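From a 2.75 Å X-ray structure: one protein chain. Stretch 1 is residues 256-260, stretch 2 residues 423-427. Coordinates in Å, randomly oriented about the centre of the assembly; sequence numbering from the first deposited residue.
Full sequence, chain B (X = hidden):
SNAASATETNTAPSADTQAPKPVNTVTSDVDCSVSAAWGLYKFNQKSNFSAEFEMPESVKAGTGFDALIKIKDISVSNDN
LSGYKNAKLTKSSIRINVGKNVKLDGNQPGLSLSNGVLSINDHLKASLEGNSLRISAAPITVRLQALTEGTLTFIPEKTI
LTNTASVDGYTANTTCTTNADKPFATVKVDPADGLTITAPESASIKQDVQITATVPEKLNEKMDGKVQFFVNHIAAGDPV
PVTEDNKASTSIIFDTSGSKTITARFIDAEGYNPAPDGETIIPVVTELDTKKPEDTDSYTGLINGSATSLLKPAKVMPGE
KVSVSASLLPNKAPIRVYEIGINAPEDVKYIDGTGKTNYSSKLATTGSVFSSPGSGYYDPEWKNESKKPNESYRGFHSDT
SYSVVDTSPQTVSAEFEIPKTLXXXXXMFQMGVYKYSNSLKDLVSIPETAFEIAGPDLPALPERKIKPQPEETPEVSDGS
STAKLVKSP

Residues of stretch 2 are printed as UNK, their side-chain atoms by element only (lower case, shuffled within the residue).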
# COMPACT_ATOMS: atom_id res chain seq x y z
N THR B 256 19.88 -19.31 3.23
CA THR B 256 20.91 -18.36 2.81
C THR B 256 20.38 -16.93 2.96
O THR B 256 19.18 -16.70 2.81
CB THR B 256 21.26 -18.56 1.30
OG1 THR B 256 20.07 -18.47 0.51
CG2 THR B 256 21.91 -19.93 1.05
N SER B 257 21.26 -15.97 3.23
CA SER B 257 20.83 -14.58 3.28
C SER B 257 20.52 -14.02 1.87
O SER B 257 20.92 -14.61 0.85
CB SER B 257 21.82 -13.69 4.06
OG SER B 257 23.03 -13.46 3.37
N GLY B 258 19.79 -12.91 1.84
CA GLY B 258 19.36 -12.22 0.61
C GLY B 258 18.03 -11.47 0.77
O GLY B 258 17.35 -11.63 1.78
N SER B 259 17.67 -10.64 -0.20
CA SER B 259 16.30 -10.13 -0.29
C SER B 259 15.46 -11.28 -0.76
O SER B 259 15.63 -11.75 -1.88
CB SER B 259 16.17 -8.98 -1.27
OG SER B 259 16.83 -7.85 -0.76
N LYS B 260 14.58 -11.74 0.10
CA LYS B 260 13.69 -12.82 -0.24
C LYS B 260 12.33 -12.26 -0.64
O LYS B 260 11.83 -11.33 -0.01
CB LYS B 260 13.58 -13.76 0.95
CG LYS B 260 14.96 -14.20 1.45
CD LYS B 260 15.52 -15.35 0.63
CE LYS B 260 16.93 -15.68 1.03
NZ LYS B 260 17.58 -16.58 0.04
N UNK B 423 30.08 -15.39 -1.15
CA UNK B 423 28.77 -15.94 -1.54
C UNK B 423 27.65 -14.87 -1.57
O UNK B 423 27.67 -13.93 -0.77
c UNK B 423 28.36 -17.05 -0.59
N UNK B 424 26.68 -15.02 -2.49
CA UNK B 424 25.51 -14.14 -2.55
C UNK B 424 24.88 -13.96 -1.18
O UNK B 424 24.89 -14.91 -0.39
c UNK B 424 26.60 -16.04 -3.55
c UNK B 424 25.40 -15.59 -4.35
c UNK B 424 24.54 -14.93 -3.43
N UNK B 425 24.36 -12.76 -0.91
CA UNK B 425 23.60 -12.50 0.31
C UNK B 425 23.74 -11.07 0.81
O UNK B 425 24.29 -10.22 0.12
N UNK B 426 23.25 -10.83 2.03
CA UNK B 426 23.30 -9.55 2.66
C UNK B 426 24.28 -9.58 3.84
O UNK B 426 24.28 -10.51 4.65
c UNK B 426 20.98 -8.85 2.00
c UNK B 426 22.04 -7.86 3.96
c UNK B 426 19.54 -8.56 2.42
c UNK B 426 21.92 -9.12 3.16
N UNK B 427 25.09 -8.54 3.96
CA UNK B 427 26.22 -8.53 4.85
C UNK B 427 26.24 -7.13 5.45
O UNK B 427 25.86 -6.18 4.77
c UNK B 427 27.50 -8.77 4.05
c UNK B 427 27.21 -10.36 2.08
c UNK B 427 27.64 -10.15 3.38
c UNK B 427 27.35 -11.60 1.45
c UNK B 427 28.25 -11.22 4.05
c UNK B 427 28.39 -12.48 3.44
c UNK B 427 27.93 -12.65 2.14
o UNK B 427 28.07 -13.86 1.51

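Position 423 carries a single, unbranched side-chain carbon out of reach of stretch 1: its CB lies 7.3 Å from Thr256 CG2, the nearest atom there. One carbon makes it alanine. The methyl group takes no part in the contact; a small side chain is easily accommodated in this exposed loop. Its carbonyl oxygen matters more, as the last position will make clear.

At position 424 three carbons leave CA and close a ring onto the backbone nitrogen. The ring is exposed; its nearest approach to stretch 1 is 5.6 Å, from CB of position 424 to Ser257 O. Such a ring is found in proline alone among the standard residues. With no amide hydrogen to offer, and with phi held near -47°, proline suits a loop that leads into a strand without pairing through its own nitrogen.

Position 425 has no side-chain atoms at all. Its bare CA lets a hydroxyl settle in, with Ser257 OG 3.3 Å from CA of position 425, and the same CA makes a CA-H...O contact of 3.5 Å with Ser257 O. The residue is glycine, and two features favour it: its phi/psi of 148/-170 would jam a CB against the preceding carbonyl oxygen, and an ideal CB would lie 2.2 Å from Ser257 OG, a clash.

Position 426 bears four carbons, forked at the first, with one arm two carbons long. Its CA-to-CB bond points sideways, but the longer arm comes nearer, its end carbon at position 426 lying 3.7 Å from Gly258 C and 3.8 Å from Ser259 N. This is isoleucine. A buried aliphatic arm, held in the m, t rotamer, is well suited to packing on backbone that has no side chain at Gly258.

Position 427 shows one carbon, then a six-carbon ring bearing an oxygen, and makes no contact with stretch 1. It is tyrosine. Its hydroxyl turns back within its own stretch, where Tyr427 OH donates a very short hydrogen bond of 2.3 Å to Ala423 O. A ring of this length can span the loop and tie its start to the strand.

The contact thus rests on one polar link and one apolar patch. Ile426 N donates a hydrogen bond to Ser257 OG, 3.0 Å long with an angle of 148° at the hydrogen, so a serine side chain in p engages a strand amide. Around it, Gly258 CA and Gly425 CA approach to 4.3 Å, in keeping with the absence of side chains on both, and the isoleucine arm covers the neighbouring backbone. The total buried surface, 205 Å², is modest.

Stretch 2 423-427: APGIY
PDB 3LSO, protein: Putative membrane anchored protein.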